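Local atomic coordinates of 3-carboxy-cis,cis-muconate cycloisomerase (PDB entry 1Q5N), a protein that is a homotetrameric, mostly helical cycloisomerase of bacterial metabolism that belongs to the fumarase/aspartase superfamily by its fold. Residues 133-138 / 344-349; 146-151 / 437-442; 266-271 / 360-365; 405-410 / 427-432. All blocks are in the same frame, centred on the assembly; numbering follows the deposited sequence.

Interaction 1: 133-138 / 344-349; sequences VQQCYE and RTLDVL
Helices 133-138 and 344-349 run in nearly the same direction, their axes 9.7 Å apart at closest approach and inclined by 21°, with C136 lying opposite L346. The side chain of L346 does most of the bridging. Its CG stands anti to the backbone N (chi1 -172°), which carries both methyls across to the other helix, where they split their work. L346 CD1 rests on the backbone between Q135 and C136, 3.9 Å from C136 N. L346 CD2 reaches the side chain of Q135 instead, coming 3.7 Å from Q135 OE1. Q135 and L346 cross at about a right angle, and because the glutamine is extended beyond CG, both its CB and its amide lie along that one methyl. The amide thus meets carbon here, and its touch with leucine is van der Waals packing. C136 fills the other part of the interface: C136 SG sits 4.1 Å from L346 CB. One turn further on, L349 CD1 comes in beside the cysteine backbone, 3.8 Å from C136 O, with C136 CB close by. C136 thus touches two leucines three residues apart on the facing helix, a small apolar seam between two helices of the bundle. L349 O also accepts a hydrogen bond from the Q143 side chain, a second tie between the two long helices. Around the seam lies the long helical bundle characteristic of this superfamily: C136 also touches F177 on helix 166-191, L349 packs on M254 of helix 235-261, and T345 meets V295 of helix 290-311.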
# COMPACT_ATOMS: atom_id res chain seq x y z
N VAL A 133 24.61 -7.31 4.93
CA VAL A 133 24.53 -7.75 3.54
C VAL A 133 25.86 -8.36 3.08
O VAL A 133 25.88 -9.35 2.34
CB VAL A 133 24.15 -6.60 2.62
CG1 VAL A 133 24.30 -7.02 1.18
CG2 VAL A 133 22.73 -6.16 2.94
N GLN A 134 26.97 -7.74 3.50
CA GLN A 134 28.30 -8.19 3.17
C GLN A 134 28.50 -9.64 3.70
O GLN A 134 29.02 -10.48 2.99
CB GLN A 134 29.32 -7.23 3.83
CG GLN A 134 30.77 -7.54 3.55
CD GLN A 134 31.11 -7.42 2.06
OE1 GLN A 134 30.89 -6.37 1.44
NE2 GLN A 134 31.67 -8.49 1.48
N GLN A 135 28.12 -9.92 4.94
CA GLN A 135 28.26 -11.26 5.46
C GLN A 135 27.34 -12.26 4.74
O GLN A 135 27.73 -13.41 4.51
CB GLN A 135 27.94 -11.32 6.94
CG GLN A 135 28.91 -10.63 7.76
CD GLN A 135 28.51 -10.72 9.19
OE1 GLN A 135 28.73 -11.75 9.83
NE2 GLN A 135 27.88 -9.66 9.70
N CYS A 136 26.11 -11.83 4.43
CA CYS A 136 25.18 -12.67 3.70
C CYS A 136 25.82 -12.99 2.35
O CYS A 136 25.80 -14.14 1.92
CB CYS A 136 23.81 -11.97 3.47
SG CYS A 136 22.76 -12.01 4.93
N TYR A 137 26.38 -11.99 1.67
CA TYR A 137 27.03 -12.19 0.37
C TYR A 137 28.18 -13.24 0.45
O TYR A 137 28.23 -14.22 -0.32
CB TYR A 137 27.58 -10.87 -0.11
CG TYR A 137 28.29 -10.90 -1.45
CD1 TYR A 137 27.72 -11.52 -2.56
CD2 TYR A 137 29.49 -10.19 -1.63
CE1 TYR A 137 28.27 -11.41 -3.79
CE2 TYR A 137 30.07 -10.07 -2.89
CZ TYR A 137 29.46 -10.67 -3.96
OH TYR A 137 29.99 -10.48 -5.22
N GLU A 138 29.08 -13.03 1.40
CA GLU A 138 30.23 -13.91 1.62
C GLU A 138 29.78 -15.32 1.88
O GLU A 138 30.26 -16.26 1.22
CB GLU A 138 31.07 -13.41 2.80
CG GLU A 138 31.97 -12.29 2.32
CD GLU A 138 32.74 -11.61 3.44
OE1 GLU A 138 32.52 -11.93 4.65
OE2 GLU A 138 33.56 -10.74 3.09
N ARG A 344 18.13 -12.91 10.57
CA ARG A 344 17.64 -14.28 10.51
C ARG A 344 18.11 -14.99 9.21
O ARG A 344 18.49 -16.17 9.24
CB ARG A 344 16.14 -14.28 10.67
CG ARG A 344 15.85 -14.15 12.12
CD ARG A 344 14.55 -13.55 12.34
NE ARG A 344 14.49 -12.98 13.68
CZ ARG A 344 14.66 -11.68 13.96
NH1 ARG A 344 14.90 -10.80 13.00
NH2 ARG A 344 14.60 -11.27 15.22
N THR A 345 18.13 -14.28 8.10
CA THR A 345 18.61 -14.89 6.87
C THR A 345 20.10 -15.35 7.02
O THR A 345 20.46 -16.48 6.62
CB THR A 345 18.43 -13.91 5.69
OG1 THR A 345 17.03 -13.61 5.60
CG2 THR A 345 18.95 -14.52 4.33
N LEU A 346 20.95 -14.50 7.60
CA LEU A 346 22.36 -14.87 7.84
C LEU A 346 22.45 -16.18 8.65
O LEU A 346 23.13 -17.12 8.24
CB LEU A 346 23.09 -13.75 8.58
CG LEU A 346 24.60 -13.97 8.69
CD1 LEU A 346 25.24 -14.24 7.33
CD2 LEU A 346 25.17 -12.70 9.31
N ASP A 347 21.76 -16.25 9.79
CA ASP A 347 21.75 -17.49 10.59
C ASP A 347 21.44 -18.73 9.73
O ASP A 347 22.10 -19.76 9.86
CB ASP A 347 20.67 -17.44 11.67
CG ASP A 347 21.05 -16.59 12.81
OD1 ASP A 347 22.23 -16.17 12.85
OD2 ASP A 347 20.16 -16.33 13.67
N VAL A 348 20.43 -18.62 8.87
CA VAL A 348 20.03 -19.72 8.01
C VAL A 348 21.09 -20.04 6.95
O VAL A 348 21.36 -21.21 6.70
CB VAL A 348 18.63 -19.43 7.32
CG1 VAL A 348 18.34 -20.46 6.20
CG2 VAL A 348 17.54 -19.46 8.35
N LEU A 349 21.67 -19.01 6.31
CA LEU A 349 22.68 -19.26 5.29
C LEU A 349 23.90 -19.95 5.88
O LEU A 349 24.53 -20.76 5.21
CB LEU A 349 23.14 -17.99 4.61
CG LEU A 349 22.21 -17.37 3.58
CD1 LEU A 349 22.78 -16.00 3.16
CD2 LEU A 349 22.06 -18.25 2.38

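Interaction 2: 146-151 / 437-442; sequences TYRHQV and NIQDQI
Two hydrogen bonds join R148 and Q439, using both ends of the glutamine amide. Q439 NE2 donates to R148 O at 2.9 Å, approaching from above the carbonyl plane. In return R148 NH1 donates to Q439 OE1 over 2.7 Å, this time in the carbonyl plane and close to the guanidinium plane. A bend at chi2 (-52°) folds the glutamine so that its amide can serve backbone and side chain of one residue at once, which should fix its rotation. R148 O is shared with the T165 hydroxyl, and R148 NH2 forms a salt bridge with D443, one residue beyond 437-442. The arginine belongs to a type I beta turn, Y147 to Q150, that takes the chain from helix 110-146 into strand 151-156; the contact thus pins this turn to the start of the C-terminal helix 438-447, which also meets a second subunit through Q441. Apolar packing comes from I442: I442 CG2 lies 3.9 Å from R148 CZ, over one guanidinium face, while I442 CD1 meets R148 CB at 3.7 Å. H149 adds a lighter touch, H149 CD2 standing 3.8 Å from Q439 NE2.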
# COMPACT_ATOMS: atom_id res chain seq x y z
N THR A 146 30.47 -24.77 -2.23
CA THR A 146 30.36 -26.06 -1.59
C THR A 146 29.34 -26.99 -2.27
O THR A 146 29.56 -28.21 -2.35
CB THR A 146 29.96 -25.88 -0.12
OG1 THR A 146 30.91 -25.07 0.55
CG2 THR A 146 29.93 -27.18 0.59
N TYR A 147 28.26 -26.43 -2.80
CA TYR A 147 27.17 -27.23 -3.38
C TYR A 147 26.93 -26.99 -4.85
O TYR A 147 25.84 -27.26 -5.35
CB TYR A 147 25.87 -26.94 -2.62
CG TYR A 147 25.92 -27.29 -1.16
CD1 TYR A 147 25.89 -28.64 -0.75
CD2 TYR A 147 26.00 -26.31 -0.18
CE1 TYR A 147 25.92 -28.99 0.62
CE2 TYR A 147 26.04 -26.66 1.20
CZ TYR A 147 26.00 -28.00 1.57
OH TYR A 147 26.06 -28.35 2.90
N ARG A 148 27.94 -26.48 -5.55
CA ARG A 148 27.72 -26.22 -6.96
C ARG A 148 27.37 -27.48 -7.76
O ARG A 148 26.83 -27.39 -8.86
CB ARG A 148 28.94 -25.51 -7.55
CG ARG A 148 30.30 -26.25 -7.45
CD ARG A 148 31.04 -26.01 -8.76
NE ARG A 148 31.83 -24.81 -8.71
CZ ARG A 148 31.99 -23.91 -9.69
NH1 ARG A 148 31.42 -24.00 -10.89
NH2 ARG A 148 32.82 -22.91 -9.46
N HIS A 149 27.69 -28.65 -7.22
CA HIS A 149 27.41 -29.92 -7.88
C HIS A 149 26.27 -30.71 -7.22
O HIS A 149 25.98 -31.83 -7.65
CB HIS A 149 28.69 -30.82 -7.94
CG HIS A 149 29.79 -30.25 -8.78
ND1 HIS A 149 31.03 -29.92 -8.27
CD2 HIS A 149 29.79 -29.84 -10.08
CE1 HIS A 149 31.75 -29.30 -9.20
NE2 HIS A 149 31.01 -29.24 -10.31
N GLN A 150 25.65 -30.15 -6.19
CA GLN A 150 24.56 -30.85 -5.54
C GLN A 150 23.30 -30.72 -6.43
O GLN A 150 22.61 -29.67 -6.42
CB GLN A 150 24.30 -30.26 -4.18
CG GLN A 150 23.10 -30.87 -3.52
CD GLN A 150 23.25 -32.42 -3.42
OE1 GLN A 150 24.15 -32.92 -2.74
NE2 GLN A 150 22.35 -33.17 -4.13
N VAL A 151 23.01 -31.77 -7.21
CA VAL A 151 21.84 -31.77 -8.08
C VAL A 151 20.48 -31.81 -7.32
O VAL A 151 20.35 -32.46 -6.28
CB VAL A 151 21.92 -32.98 -9.05
CG1 VAL A 151 20.66 -33.04 -9.84
CG2 VAL A 151 23.09 -32.79 -10.03
N ASN A 437 24.52 -24.50 -19.01
CA ASN A 437 25.68 -23.73 -18.59
C ASN A 437 25.61 -23.28 -17.14
O ASN A 437 26.11 -22.22 -16.79
CB ASN A 437 25.87 -22.51 -19.50
CG ASN A 437 24.95 -21.33 -19.12
OD1 ASN A 437 23.85 -21.52 -18.58
ND2 ASN A 437 25.40 -20.12 -19.43
N ILE A 438 25.02 -24.10 -16.26
CA ILE A 438 24.96 -23.70 -14.85
C ILE A 438 26.33 -23.44 -14.18
O ILE A 438 26.46 -22.56 -13.35
CB ILE A 438 24.16 -24.73 -14.01
CG1 ILE A 438 22.67 -24.48 -14.17
CG2 ILE A 438 24.56 -24.67 -12.57
CD1 ILE A 438 21.84 -25.46 -13.41
N GLN A 439 27.36 -24.21 -14.55
CA GLN A 439 28.69 -24.04 -13.96
C GLN A 439 29.32 -22.74 -14.43
O GLN A 439 29.99 -22.07 -13.64
CB GLN A 439 29.59 -25.27 -14.26
CG GLN A 439 28.98 -26.57 -13.63
CD GLN A 439 28.66 -26.40 -12.16
OE1 GLN A 439 29.35 -25.66 -11.46
NE2 GLN A 439 27.63 -27.08 -11.66
N ASP A 440 29.08 -22.35 -15.69
CA ASP A 440 29.59 -21.06 -16.19
C ASP A 440 28.93 -19.94 -15.36
O ASP A 440 29.60 -18.94 -14.98
CB ASP A 440 29.22 -20.81 -17.67
CG ASP A 440 29.99 -21.70 -18.66
OD1 ASP A 440 30.94 -22.40 -18.23
OD2 ASP A 440 29.64 -21.70 -19.86
N GLN A 441 27.61 -20.07 -15.09
CA GLN A 441 26.91 -19.03 -14.32
C GLN A 441 27.45 -18.96 -12.90
O GLN A 441 27.69 -17.85 -12.39
CB GLN A 441 25.39 -19.25 -14.30
CG GLN A 441 24.70 -18.99 -15.67
CD GLN A 441 23.20 -19.28 -15.60
OE1 GLN A 441 22.48 -18.71 -14.76
NE2 GLN A 441 22.72 -20.17 -16.46
N ILE A 442 27.67 -20.11 -12.27
CA ILE A 442 28.20 -20.06 -10.93
C ILE A 442 29.62 -19.42 -10.96
O ILE A 442 29.95 -18.60 -10.09
CB ILE A 442 28.23 -21.46 -10.28
CG1 ILE A 442 26.78 -21.97 -10.14
CG2 ILE A 442 29.03 -21.42 -8.95
CD1 ILE A 442 26.62 -23.35 -9.47

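Interaction 3: 266-271 / 360-365; sequences IAEVFE and HQNIEC
N362 reaches from helix 356-364 to both I266 and E268, and its side chain carries the whole contact. Its CB points toward the other segment, and N362 CB already comes within 3.6 Å of the carboxylate oxygen E268 OE2. A chi1 of -60° sets CG beside the backbone N, still near that oxygen, and chi2 of -31° turns the amide so that ND2 leads. At the tip, the nitrogen uses both its N-H groups. One bond runs from N362 ND2 to I266 O at 3.0 Å. The other joins N362 ND2 to E268 OE2, also at 3.0 Å and almost straight at 175°. Both acceptors lie practically in the amide plane, so the pair should fix its rotation. The carboxylate receives its bond on the anti side and somewhat out of its own plane. I266 CG2 is also 3.9 Å from N362 ND2. All three residues are buried, and the two bonds satisfy the amide nitrogen there. E268 OE2 is shared with R155 of strand 151-156, a salt bridge that would favour the charged glutamate. A267 O also accepts a hydrogen bond from N358 ND2, one helical turn before N362. The arrangement is that of side-chain amides bridging a helix to a neighbouring loop, here just before the small two-stranded antiparallel sheet of 269-270 with 353-354.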
# COMPACT_ATOMS: atom_id res chain seq x y z
N ILE A 266 8.98 -32.75 0.97
CA ILE A 266 10.12 -32.39 0.11
C ILE A 266 11.40 -32.54 0.94
O ILE A 266 12.33 -33.24 0.53
CB ILE A 266 9.91 -30.98 -0.46
CG1 ILE A 266 8.62 -31.06 -1.34
CG2 ILE A 266 11.23 -30.46 -1.15
CD1 ILE A 266 8.21 -29.79 -1.96
N ALA A 267 11.45 -31.86 2.09
CA ALA A 267 12.53 -32.02 3.04
C ALA A 267 13.93 -32.02 2.47
O ALA A 267 14.71 -32.90 2.80
CB ALA A 267 12.30 -33.34 3.81
N GLU A 268 14.26 -31.04 1.64
CA GLU A 268 15.57 -30.99 1.01
C GLU A 268 16.58 -30.08 1.73
O GLU A 268 17.79 -30.27 1.62
CB GLU A 268 15.40 -30.53 -0.44
CG GLU A 268 14.56 -31.46 -1.31
CD GLU A 268 14.36 -30.90 -2.71
OE1 GLU A 268 14.42 -29.67 -2.89
OE2 GLU A 268 14.13 -31.69 -3.64
N VAL A 269 16.07 -29.10 2.47
CA VAL A 269 16.91 -28.14 3.15
C VAL A 269 16.18 -27.75 4.40
O VAL A 269 14.95 -27.65 4.39
CB VAL A 269 17.10 -26.87 2.30
CG1 VAL A 269 17.76 -25.85 3.10
CG2 VAL A 269 17.95 -27.16 1.05
N PHE A 270 16.92 -27.54 5.49
CA PHE A 270 16.32 -27.16 6.77
C PHE A 270 17.00 -26.01 7.45
O PHE A 270 18.21 -25.80 7.34
CB PHE A 270 16.35 -28.31 7.75
CG PHE A 270 15.52 -29.46 7.34
CD1 PHE A 270 16.02 -30.41 6.44
CD2 PHE A 270 14.23 -29.61 7.83
CE1 PHE A 270 15.23 -31.48 6.02
CE2 PHE A 270 13.43 -30.68 7.41
CZ PHE A 270 13.95 -31.62 6.51
N GLU A 271 16.20 -25.28 8.21
CA GLU A 271 16.71 -24.18 8.99
C GLU A 271 17.52 -24.81 10.11
O GLU A 271 17.23 -25.90 10.53
CB GLU A 271 15.56 -23.40 9.62
CG GLU A 271 14.97 -22.33 8.74
CD GLU A 271 13.91 -21.47 9.45
OE1 GLU A 271 13.88 -21.41 10.71
OE2 GLU A 271 13.12 -20.82 8.73
N HIS A 360 17.85 -36.32 -4.02
CA HIS A 360 18.00 -37.39 -5.01
C HIS A 360 16.66 -38.06 -5.21
O HIS A 360 16.23 -38.28 -6.34
CB HIS A 360 19.05 -38.42 -4.55
CG HIS A 360 19.02 -39.67 -5.38
ND1 HIS A 360 19.55 -39.73 -6.66
CD2 HIS A 360 18.38 -40.86 -5.19
CE1 HIS A 360 19.23 -40.88 -7.22
NE2 HIS A 360 18.51 -41.58 -6.36
N GLN A 361 16.00 -38.41 -4.11
CA GLN A 361 14.67 -38.98 -4.16
C GLN A 361 13.62 -38.15 -4.88
O GLN A 361 12.81 -38.71 -5.58
CB GLN A 361 14.11 -39.21 -2.79
CG GLN A 361 14.64 -40.43 -2.17
CD GLN A 361 13.58 -41.13 -1.33
OE1 GLN A 361 12.56 -40.50 -0.95
NE2 GLN A 361 13.81 -42.43 -1.03
N ASN A 362 13.60 -36.83 -4.70
CA ASN A 362 12.55 -36.10 -5.35
C ASN A 362 12.81 -36.05 -6.83
O ASN A 362 11.88 -35.90 -7.63
CB ASN A 362 12.39 -34.72 -4.69
CG ASN A 362 12.06 -34.84 -3.22
OD1 ASN A 362 11.39 -35.83 -2.82
ND2 ASN A 362 12.52 -33.88 -2.39
N ILE A 363 14.08 -36.19 -7.23
CA ILE A 363 14.38 -36.22 -8.66
C ILE A 363 13.75 -37.51 -9.27
O ILE A 363 13.35 -37.52 -10.46
CB ILE A 363 15.91 -36.24 -8.91
CG1 ILE A 363 16.52 -34.86 -8.66
CG2 ILE A 363 16.24 -36.69 -10.34
CD1 ILE A 363 18.07 -34.93 -8.55
N GLU A 364 13.62 -38.58 -8.49
CA GLU A 364 13.06 -39.82 -9.04
C GLU A 364 11.54 -39.85 -9.07
O GLU A 364 10.94 -40.73 -9.65
CB GLU A 364 13.62 -41.06 -8.32
CG GLU A 364 14.97 -41.50 -8.95
CD GLU A 364 14.82 -41.80 -10.46
OE1 GLU A 364 13.92 -42.62 -10.77
OE2 GLU A 364 15.55 -41.24 -11.34
N CYS A 365 10.94 -38.83 -8.48
CA CYS A 365 9.49 -38.70 -8.39
C CYS A 365 8.67 -38.96 -9.69
O CYS A 365 7.64 -39.65 -9.66
CB CYS A 365 9.21 -37.29 -7.84
SG CYS A 365 7.61 -37.06 -7.29

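Interaction 4: 405-410 / 427-432; sequences HLKDII and EIFKPE
F429 is the centre of this contact: its ring enters against the first turn of helix 406-410 and meets H405, L406, K407 and I410. K407 lies over one face, K407 CB 3.8 Å from the centroid of the F429 ring and only 7° off the normal, a CH-pi contact. With CG anti to the backbone N (chi1 -170°), the lysine runs on along the ring, placing K407 CG 3.9 Å from F429 CD1; the bend at chi3 then leads its end away to a salt bridge with D426. Helix 422-428 ends just before F429, and the ring joins that end to helix 406-410 within the C-terminal helical domain of this lyase family. The ring's outer end touches L406, whose CG is 4.1 Å from F429 CZ, and I410, whose CG2 is 4.0 Å from F429 CE1. V375 of helix 372-383 and M371 also touch F429. H405 is the N-cap: H405 ND1 accepts from K407 N at 2.9 Å, nearly in the imidazole plane. With the ring so held, F429 CD2 lies at its edge, 3.9 Å from H405 CE1, the two rings meeting obliquely with planes 56° apart.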
# COMPACT_ATOMS: atom_id res chain seq x y z
N HIS A 405 9.58 -46.85 -15.34
CA HIS A 405 10.48 -45.73 -15.50
C HIS A 405 10.67 -45.51 -17.02
O HIS A 405 10.75 -46.47 -17.80
CB HIS A 405 11.82 -46.07 -14.81
CG HIS A 405 12.76 -44.91 -14.66
ND1 HIS A 405 13.46 -44.37 -15.72
CD2 HIS A 405 13.11 -44.18 -13.57
CE1 HIS A 405 14.20 -43.35 -15.29
NE2 HIS A 405 14.00 -43.21 -13.99
N LEU A 406 10.74 -44.26 -17.44
CA LEU A 406 10.94 -43.99 -18.85
C LEU A 406 12.20 -44.68 -19.39
O LEU A 406 12.24 -45.02 -20.57
CB LEU A 406 11.02 -42.47 -19.11
CG LEU A 406 11.15 -42.06 -20.59
CD1 LEU A 406 9.90 -42.45 -21.42
CD2 LEU A 406 11.39 -40.58 -20.64
N LYS A 407 13.23 -44.87 -18.56
CA LYS A 407 14.46 -45.51 -19.06
C LYS A 407 14.14 -46.96 -19.49
O LYS A 407 14.57 -47.40 -20.55
CB LYS A 407 15.62 -45.50 -18.01
CG LYS A 407 16.98 -45.95 -18.59
CD LYS A 407 18.18 -45.73 -17.64
CE LYS A 407 18.38 -46.85 -16.61
NZ LYS A 407 19.37 -46.44 -15.55
N ASP A 408 13.37 -47.67 -18.69
CA ASP A 408 12.98 -49.03 -19.01
C ASP A 408 12.28 -49.11 -20.34
O ASP A 408 12.54 -50.04 -21.11
CB ASP A 408 12.08 -49.60 -17.93
CG ASP A 408 12.79 -49.66 -16.59
OD1 ASP A 408 14.07 -49.67 -16.60
OD2 ASP A 408 12.07 -49.71 -15.54
N ILE A 409 11.43 -48.14 -20.66
CA ILE A 409 10.70 -48.17 -21.92
C ILE A 409 11.58 -47.77 -23.10
O ILE A 409 11.63 -48.43 -24.13
CB ILE A 409 9.47 -47.22 -21.89
CG1 ILE A 409 8.50 -47.67 -20.81
CG2 ILE A 409 8.86 -47.11 -23.27
CD1 ILE A 409 8.11 -49.11 -20.87
N ILE A 410 12.30 -46.68 -22.97
CA ILE A 410 13.09 -46.25 -24.08
C ILE A 410 14.19 -47.25 -24.45
O ILE A 410 14.49 -47.41 -25.63
CB ILE A 410 13.66 -44.82 -23.82
CG1 ILE A 410 13.24 -43.92 -24.98
CG2 ILE A 410 15.16 -44.81 -23.74
CD1 ILE A 410 12.59 -42.69 -24.51
N GLU A 427 23.91 -42.85 -19.04
CA GLU A 427 24.51 -41.53 -18.94
C GLU A 427 23.52 -40.45 -19.37
O GLU A 427 23.42 -39.40 -18.76
CB GLU A 427 25.78 -41.44 -19.79
CG GLU A 427 26.96 -42.20 -19.19
CD GLU A 427 27.45 -41.63 -17.84
OE1 GLU A 427 26.84 -41.89 -16.76
OE2 GLU A 427 28.47 -40.90 -17.88
N ILE A 428 22.80 -40.72 -20.45
CA ILE A 428 21.80 -39.81 -20.93
C ILE A 428 20.72 -39.55 -19.84
O ILE A 428 20.24 -38.45 -19.70
CB ILE A 428 21.22 -40.35 -22.26
CG1 ILE A 428 22.16 -39.92 -23.39
CG2 ILE A 428 19.81 -39.81 -22.52
CD1 ILE A 428 22.23 -40.91 -24.54
N PHE A 429 20.42 -40.55 -19.03
CA PHE A 429 19.42 -40.38 -17.98
C PHE A 429 19.88 -39.80 -16.64
O PHE A 429 19.07 -39.68 -15.73
CB PHE A 429 18.67 -41.71 -17.73
CG PHE A 429 17.47 -41.90 -18.62
CD1 PHE A 429 17.63 -42.33 -19.94
CD2 PHE A 429 16.18 -41.61 -18.16
CE1 PHE A 429 16.52 -42.46 -20.79
CE2 PHE A 429 15.06 -41.73 -18.99
CZ PHE A 429 15.23 -42.16 -20.31
N LYS A 430 21.17 -39.46 -16.49
CA LYS A 430 21.66 -38.88 -15.24
C LYS A 430 21.35 -37.39 -15.23
O LYS A 430 21.67 -36.68 -16.18
CB LYS A 430 23.17 -39.09 -15.08
CG LYS A 430 23.58 -40.56 -15.12
CD LYS A 430 24.95 -40.89 -14.50
CE LYS A 430 25.07 -42.44 -14.36
NZ LYS A 430 25.98 -42.97 -13.29
N PRO A 431 20.73 -36.90 -14.14
CA PRO A 431 20.34 -35.48 -13.94
C PRO A 431 21.50 -34.53 -14.25
O PRO A 431 21.30 -33.49 -14.87
CB PRO A 431 19.95 -35.40 -12.47
CG PRO A 431 19.52 -36.80 -12.13
CD PRO A 431 20.46 -37.71 -12.94
N GLU A 432 22.70 -34.92 -13.83
CA GLU A 432 23.95 -34.17 -14.05
C GLU A 432 24.27 -33.98 -15.51
O GLU A 432 25.03 -33.08 -15.87
CB GLU A 432 25.18 -34.90 -13.49
CG GLU A 432 25.11 -35.17 -12.03
CD GLU A 432 24.59 -36.56 -11.70
OE1 GLU A 432 23.65 -37.05 -12.37
OE2 GLU A 432 25.15 -37.15 -10.74

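How the interactions relate
Interaction 1 lies within the long helical bundle, its centre 11 Å from that of the chain, whereas interaction 4 is in the C-terminal domain, its centre 43 Å from the chain's centre and its nearest atoms about 22 Å from interaction 1. Interaction 3 touches both; interaction 2 joins 3 and 4 and stays about 7 Å from interaction 1 at the nearest atoms. V348 CG2 of interaction 1 packs on E271 CG of interaction 3 at 3.9 Å. V151 is the hub of the others: V151 CG1 touches I363 CD1 of interaction 3 at 3.5 Å and P431 CB of interaction 4 at 3.6 Å. Interactions 3 and 4 also meet where I363 packs on P431.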